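Local coordinates for restriction endonuclease Hpy99I (Helicobacter pylori, PDB 3GOX) that cuts double-stranded DNA at a specific pseudopalindromic target as a type II restriction endonuclease of the beta-beta-alpha-Me (His-Me finger) superfamily, at the interface of chains A and B. Residues are numbered along the deposited sequence; one frame, centred on the assembly and turned at random. Chains: chain A/B, Restriction endonuclease Hpy99I.

Contact 1: the interface of chains A and B. Residues chain A 158, 160, 167, 178, 183-185, 188; chain B 194-195, 198.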
loop_
_atom_site.group_PDB
_atom_site.type_symbol
_atom_site.label_atom_id
_atom_site.label_comp_id
_atom_site.label_asym_id
_atom_site.label_seq_id
_atom_site.Cartn_x
_atom_site.Cartn_y
_atom_site.Cartn_z
ATOM N N ASP A 158 5.098 10.240 10.321
ATOM C CA ASP A 158 4.080 10.768 9.407
ATOM C C ASP A 158 3.951 12.290 9.592
ATOM O O ASP A 158 4.139 12.816 10.676
ATOM C CB ASP A 158 2.765 10.039 9.665
ATOM C CG ASP A 158 1.620 10.576 8.868
ATOM O OD1 ASP A 158 1.778 10.846 7.641
ATOM O OD2 ASP A 158 0.524 10.682 9.457
ATOM N N ASN A 160 1.884 16.102 7.847
ATOM C CA ASN A 160 0.916 16.746 6.970
ATOM C C ASN A 160 1.658 17.501 5.860
ATOM O O ASN A 160 2.442 18.421 6.127
ATOM C CB ASN A 160 0.002 17.676 7.780
ATOM C CG ASN A 160 -1.080 18.333 6.930
ATOM O OD1 ASN A 160 -0.782 19.083 6.015
ATOM N ND2 ASN A 160 -2.341 18.060 7.244
ATOM N N ARG A 167 2.541 14.676 12.302
ATOM C CA ARG A 167 1.371 14.023 12.868
ATOM C C ARG A 167 1.904 13.082 13.948
ATOM O O ARG A 167 2.439 13.574 14.930
ATOM C CB ARG A 167 0.527 13.364 11.776
ATOM C CG ARG A 167 0.014 14.415 10.780
ATOM C CD ARG A 167 -1.202 13.973 9.978
ATOM N NE ARG A 167 -0.813 13.084 8.891
ATOM C CZ ARG A 167 -1.034 13.287 7.594
ATOM N NH1 ARG A 167 -1.692 14.354 7.157
ATOM N NH2 ARG A 167 -0.593 12.397 6.723
ATOM N N LEU A 178 -2.443 5.688 3.844
ATOM C CA LEU A 178 -2.883 7.091 3.806
ATOM C C LEU A 178 -2.614 7.673 2.429
ATOM O O LEU A 178 -3.457 8.380 1.875
ATOM C CB LEU A 178 -2.140 7.943 4.852
ATOM C CG LEU A 178 -2.330 7.579 6.324
ATOM C CD1 LEU A 178 -1.569 8.539 7.231
ATOM C CD2 LEU A 178 -3.758 7.544 6.684
ATOM N N ASP A 183 -4.038 11.198 1.545
ATOM C CA ASP A 183 -4.112 11.803 2.889
ATOM C C ASP A 183 -5.374 12.664 3.041
ATOM O O ASP A 183 -5.378 13.646 3.789
ATOM C CB ASP A 183 -2.878 12.691 3.198
ATOM C CG ASP A 183 -1.573 11.918 3.319
ATOM O OD1 ASP A 183 -1.501 10.713 2.999
ATOM O OD2 ASP A 183 -0.575 12.565 3.722
ATOM N N ASN A 184 -6.446 12.296 2.343
ATOM C CA ASN A 184 -7.609 13.177 2.182
ATOM C C ASN A 184 -8.862 12.472 2.692
ATOM O O ASN A 184 -9.242 11.439 2.163
ATOM C CB ASN A 184 -7.753 13.573 0.711
ATOM C CG ASN A 184 -8.836 14.610 0.481
ATOM O OD1 ASN A 184 -9.717 14.808 1.316
ATOM N ND2 ASN A 184 -8.771 15.277 -0.660
ATOM N N PRO A 185 -9.496 13.016 3.752
ATOM C CA PRO A 185 -10.724 12.414 4.284
ATOM C C PRO A 185 -11.847 12.218 3.262
ATOM O O PRO A 185 -12.656 11.310 3.429
ATOM C CB PRO A 185 -11.169 13.424 5.344
ATOM C CG PRO A 185 -9.920 14.079 5.776
ATOM C CD PRO A 185 -9.106 14.208 4.527
ATOM N N LEU A 188 -11.347 8.772 1.978
ATOM C CA LEU A 188 -11.603 7.798 3.032
ATOM C C LEU A 188 -13.102 7.606 3.218
ATOM O O LEU A 188 -13.573 6.485 3.417
ATOM C CB LEU A 188 -10.950 8.244 4.339
ATOM C CG LEU A 188 -9.419 8.286 4.261
ATOM C CD1 LEU A 188 -8.906 9.029 5.474
ATOM C CD2 LEU A 188 -8.828 6.892 4.156
ATOM N N TYR B 194 -7.907 10.880 12.715
ATOM C CA TYR B 194 -6.475 11.136 12.822
ATOM C C TYR B 194 -6.044 12.283 11.902
ATOM O O TYR B 194 -5.350 13.203 12.326
ATOM C CB TYR B 194 -5.727 9.843 12.500
ATOM C CG TYR B 194 -4.225 9.944 12.357
ATOM C CD1 TYR B 194 -3.391 9.783 13.447
ATOM C CD2 TYR B 194 -3.639 10.147 11.122
ATOM C CE1 TYR B 194 -2.014 9.845 13.310
ATOM C CE2 TYR B 194 -2.269 10.218 10.977
ATOM C CZ TYR B 194 -1.455 10.070 12.078
ATOM O OH TYR B 194 -0.093 10.130 11.947
ATOM N N LEU B 195 -6.475 12.230 10.650
ATOM C CA LEU B 195 -6.150 13.284 9.678
ATOM C C LEU B 195 -6.753 14.632 10.083
ATOM O O LEU B 195 -6.069 15.655 10.049
ATOM C CB LEU B 195 -6.629 12.908 8.273
ATOM C CG LEU B 195 -5.944 11.723 7.588
ATOM C CD1 LEU B 195 -6.647 11.368 6.273
ATOM C CD2 LEU B 195 -4.486 12.010 7.331
ATOM N N TYR B 198 -4.972 16.837 12.678
ATOM C CA TYR B 198 -3.768 17.552 12.219
ATOM C C TYR B 198 -4.013 18.332 10.913
ATOM O O TYR B 198 -3.069 18.712 10.218
ATOM C CB TYR B 198 -2.622 16.552 12.018
ATOM C CG TYR B 198 -2.293 15.802 13.280
ATOM C CD1 TYR B 198 -1.627 16.432 14.319
ATOM C CD2 TYR B 198 -2.653 14.466 13.443
ATOM C CE1 TYR B 198 -1.323 15.760 15.492
ATOM C CE2 TYR B 198 -2.359 13.781 14.629
ATOM C CZ TYR B 198 -1.687 14.439 15.642
ATOM O OH TYR B 198 -1.385 13.797 16.819
#
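B:Leu195 sets its CD2 methyl squarely over the guanidinium of A:Arg167, 3.7 Å from A:Arg167 CZ, at a dimer interface built directly onto the beta-beta-alpha-Me finger. A:Arg167 lies on the finger's second strand, 166-171, and A:Asp158, which takes part in the sodium site, on its first, 155-159. The opposite guanidinium face has the backbone N of A:Asn160 near its rim, so the group is sandwiched, and acidic side chains fix its rotation. A:Arg167 NE makes a nearly straight bond of 2.8 Å to A:Asp158 OD2, coming from above the carboxylate plane, while NH2 reaches OD1 of the same carboxylate, a side-on two-nitrogen grip. A:Arg167 NH2 also bonds A:Asp183 OD2 in the guanidinium plane, 3.0 Å away. From the other subunit, B:Tyr194 meets A:Asp158 tip to tip: its phenol OH donates to the anti lone pair of A:Asp158 OD2 at 2.6 Å, with ring and carboxylate 17° from coplanar. OD2 therefore accepts from both subunits. A bend at chi3 of A:Arg167 (-79°) turns the chain toward these acids. Its aliphatic part runs along B:Tyr198, with A:Arg167 CD 3.6 Å from B:Tyr198 CB. A:Arg167 CA sits over the centre of the B:Tyr198 ring in a CH-pi contact. The second methyl of B:Leu195, CD1, presses into the start of helix 185-197 of chain A. B:Leu195 CD1 lies 3.6 Å from A:Asp183 O and tight against A:Leu188 CD1, at 3.3 Å.

Contact 2: the interface of chains A and B. Residues chain A 195-196, 199; chain B 183-185, 188.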
loop_
_atom_site.group_PDB
_atom_site.type_symbol
_atom_site.label_atom_id
_atom_site.label_comp_id
_atom_site.label_asym_id
_atom_site.label_seq_id
_atom_site.Cartn_x
_atom_site.Cartn_y
_atom_site.Cartn_z
ATOM N N LEU A 195 -17.476 0.283 1.010
ATOM C CA LEU A 195 -17.471 -0.947 1.818
ATOM C C LEU A 195 -18.860 -1.244 2.382
ATOM O O LEU A 195 -19.370 -2.365 2.255
ATOM C CB LEU A 195 -16.461 -0.851 2.967
ATOM C CG LEU A 195 -14.973 -0.787 2.609
ATOM C CD1 LEU A 195 -14.117 -0.513 3.842
ATOM C CD2 LEU A 195 -14.503 -2.057 1.906
ATOM N N LYS A 196 -19.466 -0.222 2.988
ATOM C CA LYS A 196 -20.794 -0.340 3.594
ATOM C C LYS A 196 -21.828 -0.814 2.580
ATOM O O LYS A 196 -22.695 -1.628 2.897
ATOM C CB LYS A 196 -21.228 0.994 4.212
ATOM C CG LYS A 196 -20.530 1.327 5.542
ATOM C CD LYS A 196 -21.204 2.500 6.263
ATOM N N GLU A 199 -21.474 -4.537 2.421
ATOM C CA GLU A 199 -21.311 -5.190 3.730
ATOM C C GLU A 199 -22.577 -5.939 4.139
ATOM O O GLU A 199 -23.384 -6.339 3.291
ATOM C CB GLU A 199 -20.913 -4.162 4.811
ATOM C CG GLU A 199 -20.337 -4.783 6.096
ATOM C CD GLU A 199 -19.285 -3.916 6.793
ATOM O OE1 GLU A 199 -19.675 -2.985 7.535
ATOM O OE2 GLU A 199 -18.066 -4.194 6.625
ATOM N N ASP B 183 -10.110 -3.871 5.325
ATOM C CA ASP B 183 -11.416 -3.741 4.643
ATOM C C ASP B 183 -12.537 -3.349 5.629
ATOM O O ASP B 183 -13.690 -3.734 5.436
ATOM C CB ASP B 183 -11.840 -5.064 3.952
ATOM C CG ASP B 183 -10.993 -5.455 2.744
ATOM O OD1 ASP B 183 -9.916 -4.874 2.460
ATOM O OD2 ASP B 183 -11.442 -6.399 2.048
ATOM N N ASN B 184 -12.192 -2.608 6.679
ATOM C CA ASN B 184 -13.070 -2.400 7.833
ATOM C C ASN B 184 -13.324 -0.913 8.065
ATOM O O ASN B 184 -12.410 -0.180 8.385
ATOM C CB ASN B 184 -12.408 -3.004 9.073
ATOM C CG ASN B 184 -13.316 -3.010 10.304
ATOM O OD1 ASN B 184 -14.302 -2.284 10.380
ATOM N ND2 ASN B 184 -12.948 -3.819 11.288
ATOM N N PRO B 185 -14.586 -0.466 7.943
ATOM C CA PRO B 185 -14.922 0.943 8.200
ATOM C C PRO B 185 -14.430 1.500 9.534
ATOM O O PRO B 185 -14.135 2.692 9.613
ATOM C CB PRO B 185 -16.452 0.941 8.185
ATOM C CG PRO B 185 -16.805 -0.189 7.294
ATOM C CD PRO B 185 -15.772 -1.247 7.555
ATOM N N LEU B 188 -11.071 2.847 8.938
ATOM C CA LEU B 188 -11.168 3.985 8.039
ATOM C C LEU B 188 -11.661 5.227 8.790
ATOM O O LEU B 188 -11.186 6.331 8.545
ATOM C CB LEU B 188 -12.066 3.655 6.839
ATOM C CG LEU B 188 -11.478 2.589 5.896
ATOM C CD1 LEU B 188 -12.587 1.893 5.127
ATOM C CD2 LEU B 188 -10.460 3.201 4.952
HETATM O O HOH W 1 -16.061 -4.630 4.462
#
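A:Leu195 and B:Leu188 bring their CD1 methyls together at the apolar centre, but the pair is modelled too close, so the detail of that meeting is doubtful. The centre rests more safely on what else A:Leu195 touches. A:Leu195 has CG anti to the carbonyl carbon (chi1 -67°), which sends its branched end away from helix 185-197 of chain A and into the turn that starts the same helix of chain B. There A:Leu195 CD1 lies 3.6 Å from B:Asp183 O, and A:Leu195 CD2 is 4.0 Å from that same carbonyl oxygen. The ring of B:Pro185 closes the next side, B:Pro185 CD being 4.1 Å from A:Leu195 CD1. Farther out the proline faces A:Glu199, and the two side chains approach tip to tip. A:Glu199 OE2 is 3.8 Å from B:Pro185 CD, and A:Glu199 OE1 is 4.0 Å from B:Pro185 CG. The bend at chi2 of A:Glu199 (148°) helps bring the carboxylate round to the ring. Direct polar bonds across this patch are absent. Instead water 1 bridges the subunits, 3.0 Å from A:Glu199 OE2 and 2.7 Å from B:Asp183 O. The carboxylate, if charged, lies by the first turn of the partner's helix, whose end may favour it. The site docks the last turn and C-terminal tail of one subunit onto the start of the partner's helix, and so probably helps pair the two nuclease regions.

Contact 3: the interface of chains A and B. Residues chain A 66-67, 69, 77; chain B 134-135, 148, 151.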
loop_
_atom_site.group_PDB
_atom_site.type_symbol
_atom_site.label_atom_id
_atom_site.label_comp_id
_atom_site.label_asym_id
_atom_site.label_seq_id
_atom_site.Cartn_x
_atom_site.Cartn_y
_atom_site.Cartn_z
ATOM N N ILE A 66 0.345 2.244 -27.099
ATOM C CA ILE A 66 0.412 2.279 -25.628
ATOM C C ILE A 66 1.213 1.111 -25.046
ATOM O O ILE A 66 1.784 1.232 -23.960
ATOM C CB ILE A 66 -1.000 2.356 -24.976
ATOM C CG1 ILE A 66 -1.883 1.170 -25.358
ATOM C CG2 ILE A 66 -1.630 3.716 -25.279
ATOM C CD1 ILE A 66 -3.279 1.208 -24.729
ATOM N N TYR A 67 1.246 -0.017 -25.749
ATOM C CA TYR A 67 1.957 -1.200 -25.263
ATOM C C TYR A 67 3.456 -1.187 -25.524
ATOM O O TYR A 67 4.169 -2.107 -25.089
ATOM C CB TYR A 67 1.308 -2.463 -25.812
ATOM C CG TYR A 67 -0.151 -2.556 -25.420
ATOM C CD1 TYR A 67 -0.531 -2.592 -24.083
ATOM C CD2 TYR A 67 -1.147 -2.536 -26.377
ATOM C CE1 TYR A 67 -1.879 -2.661 -23.723
ATOM C CE2 TYR A 67 -2.482 -2.609 -26.022
ATOM C CZ TYR A 67 -2.836 -2.660 -24.705
ATOM O OH TYR A 67 -4.186 -2.725 -24.416
ATOM N N THR A 69 5.133 1.529 -24.455
ATOM C CA THR A 69 5.483 2.578 -23.499
ATOM C C THR A 69 5.599 1.921 -22.129
ATOM O O THR A 69 5.048 0.837 -21.903
ATOM C CB THR A 69 4.425 3.726 -23.428
ATOM O OG1 THR A 69 3.231 3.251 -22.799
ATOM C CG2 THR A 69 4.094 4.287 -24.808
ATOM N N ILE A 77 3.918 6.981 -20.150
ATOM C CA ILE A 77 2.771 7.878 -19.991
ATOM C C ILE A 77 2.517 8.082 -18.490
ATOM O O ILE A 77 2.318 7.106 -17.757
ATOM C CB ILE A 77 1.516 7.309 -20.637
ATOM C CG1 ILE A 77 1.746 6.988 -22.115
ATOM C CG2 ILE A 77 0.342 8.291 -20.468
ATOM C CD1 ILE A 77 0.609 6.150 -22.758
ATOM N N LYS B 134 -8.926 -4.030 -21.581
ATOM C CA LYS B 134 -7.528 -3.623 -21.537
ATOM C C LYS B 134 -7.370 -2.494 -22.549
ATOM O O LYS B 134 -7.912 -2.544 -23.639
ATOM C CB LYS B 134 -6.593 -4.786 -21.905
ATOM C CG LYS B 134 -5.161 -4.613 -21.399
ATOM C CD LYS B 134 -4.168 -5.543 -22.138
ATOM C CE LYS B 134 -2.986 -5.936 -21.256
ATOM N NZ LYS B 134 -2.394 -4.796 -20.494
ATOM N N GLY B 135 -6.652 -1.446 -22.172
ATOM C CA GLY B 135 -6.449 -0.331 -23.077
ATOM C C GLY B 135 -7.599 0.663 -23.129
ATOM O O GLY B 135 -7.553 1.592 -23.914
ATOM N N ILE B 148 -5.390 4.409 -18.096
ATOM C CA ILE B 148 -5.538 3.554 -19.265
ATOM C C ILE B 148 -5.323 2.144 -18.741
ATOM O O ILE B 148 -4.249 1.835 -18.214
ATOM C CB ILE B 148 -4.482 3.884 -20.336
ATOM C CG1 ILE B 148 -4.618 5.337 -20.829
ATOM C CG2 ILE B 148 -4.594 2.905 -21.521
ATOM C CD1 ILE B 148 -3.437 5.870 -21.628
ATOM N N VAL B 151 -2.023 -0.085 -18.536
ATOM C CA VAL B 151 -0.929 0.758 -19.025
ATOM C C VAL B 151 -0.549 1.809 -17.987
ATOM O O VAL B 151 0.617 1.906 -17.620
ATOM C CB VAL B 151 -1.282 1.399 -20.390
ATOM C CG1 VAL B 151 -0.215 2.362 -20.837
ATOM C CG2 VAL B 151 -1.485 0.293 -21.406
#
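This is an apolar dimer contact, in which the CG2 methyl of B:Val151 sits in the notch where A:Ile66 and A:Tyr67 pack together, and it probably helps hold the N-terminal part of one subunit against the endonuclease VII family segment of the other. A:Ile66 and A:Tyr67 lie in the 3-10 helix 66-68, within the His-Me finger beta4-alpha2 family segment, and B:Val151 follows strand 146-148. B:Val151 CG2 stands beside the CD1-CE1 rim of the tyrosine, on the face that A:Ile66 covers, 3.8 Å from A:Tyr67 CE1 and 3.9 Å from A:Ile66 CD1. The valine crosses both side chains at about a right angle. With CG1 anti to its backbone N (chi1 175°), B:Val151 spreads its methyls, and B:Val151 CG1 turns to A:Ile66 O, 3.9 Å off. A:Ile66 O accepts a 2.7 Å hydrogen bond from the hydroxyl A:Thr69 OG1, which ties A:Thr69 back to the turn that the valine packs on. A:Ile66 holds CG1 in the crowded position between N and the carbonyl carbon (chi1 59°), over the centre of one face of the A:Tyr67 ring. A:Ile66 CD1 reaches on to B:Ile148 CG2, also 3.9 Å away, and to B:Gly135 CA. At the far end of the ring, the phenol OH of A:Tyr67 lies 3.6 Å from B:Gly135 CA. The aliphatic chain of B:Lys134 passes obliquely by the ring, with B:Lys134 CD 4.0 Å from A:Tyr67 CE1.

Contact 4: the interface of chains A and B. Residues chain A 17, 32, 34, 36, 48, 82; chain B 135, 137, 147-148.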
loop_
_atom_site.group_PDB
_atom_site.type_symbol
_atom_site.label_atom_id
_atom_site.label_comp_id
_atom_site.label_asym_id
_atom_site.label_seq_id
_atom_site.Cartn_x
_atom_site.Cartn_y
_atom_site.Cartn_z
ATOM N N PHE A 17 -5.283 5.549 -29.576
ATOM C CA PHE A 17 -4.546 6.537 -28.788
ATOM C C PHE A 17 -3.619 7.400 -29.633
ATOM O O PHE A 17 -3.014 6.934 -30.593
ATOM C CB PHE A 17 -3.760 5.834 -27.676
ATOM C CG PHE A 17 -4.639 5.306 -26.583
ATOM C CD1 PHE A 17 -5.056 6.126 -25.553
ATOM C CD2 PHE A 17 -5.092 4.003 -26.618
ATOM C CE1 PHE A 17 -5.897 5.628 -24.568
ATOM C CE2 PHE A 17 -5.929 3.508 -25.635
ATOM C CZ PHE A 17 -6.326 4.335 -24.610
ATOM N N VAL A 32 -1.471 12.717 -24.122
ATOM C CA VAL A 32 -2.135 11.527 -24.653
ATOM C C VAL A 32 -3.640 11.720 -24.626
ATOM O O VAL A 32 -4.229 12.156 -23.635
ATOM C CB VAL A 32 -1.757 10.255 -23.857
ATOM C CG1 VAL A 32 -2.484 9.003 -24.408
ATOM C CG2 VAL A 32 -0.246 10.067 -23.915
ATOM N N VAL A 34 -7.490 9.806 -26.293
ATOM C CA VAL A 34 -8.185 8.690 -26.935
ATOM C C VAL A 34 -9.233 9.259 -27.914
ATOM O O VAL A 34 -9.928 10.257 -27.633
ATOM C CB VAL A 34 -8.814 7.750 -25.892
ATOM C CG1 VAL A 34 -9.813 8.451 -25.006
ATOM C CG2 VAL A 34 -9.425 6.543 -26.582
ATOM N N ARG A 36 -12.631 9.642 -29.623
ATOM C CA ARG A 36 -14.005 9.413 -29.181
ATOM C C ARG A 36 -15.049 9.533 -30.280
ATOM O O ARG A 36 -16.154 9.012 -30.148
ATOM C CB ARG A 36 -14.358 10.374 -28.027
ATOM C CG ARG A 36 -13.554 10.163 -26.741
ATOM C CD ARG A 36 -13.502 8.706 -26.258
ATOM N NE ARG A 36 -13.577 8.598 -24.811
ATOM C CZ ARG A 36 -13.300 7.496 -24.125
ATOM N NH1 ARG A 36 -12.872 6.405 -24.753
ATOM N NH2 ARG A 36 -13.427 7.500 -22.798
ATOM N N ILE A 48 -6.672 12.924 -21.691
ATOM C CA ILE A 48 -6.994 12.219 -20.453
ATOM C C ILE A 48 -6.545 12.983 -19.200
ATOM O O ILE A 48 -7.281 13.023 -18.207
ATOM C CB ILE A 48 -6.403 10.792 -20.454
ATOM C CG1 ILE A 48 -7.008 9.997 -21.616
ATOM C CG2 ILE A 48 -6.626 10.093 -19.101
ATOM C CD1 ILE A 48 -6.196 8.785 -22.012
ATOM N N HIS A 82 -0.919 12.297 -17.822
ATOM C CA HIS A 82 -1.078 11.532 -19.070
ATOM C C HIS A 82 -0.415 12.268 -20.241
ATOM O O HIS A 82 -0.956 12.378 -21.340
ATOM C CB HIS A 82 -2.552 11.149 -19.339
ATOM C CG HIS A 82 -3.019 9.976 -18.535
ATOM N ND1 HIS A 82 -3.441 10.085 -17.223
ATOM C CD2 HIS A 82 -3.062 8.656 -18.833
ATOM C CE1 HIS A 82 -3.749 8.878 -16.763
ATOM N NE2 HIS A 82 -3.521 7.994 -17.714
ATOM N N GLY B 135 -6.652 -1.446 -22.172
ATOM C CA GLY B 135 -6.449 -0.331 -23.077
ATOM C C GLY B 135 -7.599 0.663 -23.129
ATOM O O GLY B 135 -7.553 1.592 -23.914
ATOM N N VAL B 137 -10.086 3.690 -21.263
ATOM C CA VAL B 137 -9.924 4.760 -20.280
ATOM C C VAL B 137 -10.914 4.539 -19.129
ATOM O O VAL B 137 -12.134 4.490 -19.343
ATOM C CB VAL B 137 -10.096 6.135 -20.917
ATOM C CG1 VAL B 137 -10.080 7.233 -19.862
ATOM C CG2 VAL B 137 -8.976 6.388 -21.917
ATOM N N SER B 147 -7.218 6.485 -15.726
ATOM C CA SER B 147 -6.108 5.649 -16.165
ATOM C C SER B 147 -6.425 4.953 -17.469
ATOM O O SER B 147 -7.588 4.937 -17.902
ATOM C CB SER B 147 -5.739 4.602 -15.116
ATOM O OG SER B 147 -6.846 3.771 -14.780
ATOM N N ILE B 148 -5.390 4.409 -18.096
ATOM C CA ILE B 148 -5.538 3.554 -19.265
ATOM C C ILE B 148 -5.323 2.144 -18.741
ATOM O O ILE B 148 -4.249 1.835 -18.214
ATOM C CB ILE B 148 -4.482 3.884 -20.336
ATOM C CG1 ILE B 148 -4.618 5.337 -20.829
ATOM C CG2 ILE B 148 -4.594 2.905 -21.521
ATOM C CD1 ILE B 148 -3.437 5.870 -21.628
HETATM O O HOH W 2 -13.329 4.811 -21.849
HETATM O O HOH W 3 -11.210 3.906 -24.056
#
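B:Val137 fits its CG2 methyl into the angle between A:Ile48 and A:Val34, residues of the segment assigned to the restriction endonuclease SH3 family. B:Val137 CG2 lies 3.7 Å from A:Ile48 CD1 and 3.8 Å from A:Val34 CG1. The valine has CG1 anti to its backbone N (chi1 174°), placing CG2 beside that N and toward these two neighbours, while the A:Ile48 side chain runs alongside it, pointing the opposite way. A:Ile48 also turns CD1 to CG1 of B:Ile148, 4.0 Å away, crossing that side chain at about a right angle. B:Ile148 meets A:Phe17 tip to tip, with B:Ile148 CG2 3.8 Å from A:Phe17 CZ and CD1 by CE1. B:Gly135 O lies in the plane of the phenyl ring at its edge, facing the CE2 and CZ side. On its other flank B:Ile148 runs antiparallel to A:His82, B:Ile148 CD1 being 4.0 Å from A:His82 CD2 of the imidazole. A:Ile48 CG2 rests over the centre of one face of that imidazole, backing it from within chain A. At the polar rim, two waters join the guanidinium of A:Arg36 to the backbone of B:Val137. Water 2 sits in the guanidinium plane, 2.9 Å from A:Arg36 NH2, and is also held by B:Val137 O. Water 3 lies 3.1 Å from A:Arg36 NH1 and 3.0 Å from B:Val137 N, so both polar groups of this backbone residue are met through solvent.

Contacts 1 and 2 lie about 18 Å apart, measured between the centres of their C-alpha atoms, and are partly twins: the packing of residue 195 on residues 183-188 recurs with the chains exchanged, helix 185-197 of each chain serving in both. Contacts 3 and 4 are about 8 Å apart and share B:Gly135 and B:Ile148, so they can be read as one docking surface for the N-terminal part of chain A. This surface is 31 to 32 Å from contacts 1 and 2. The dimer is thus joined both between its finger regions and through its N-terminal parts, which could help keep the two active sites in register on DNA.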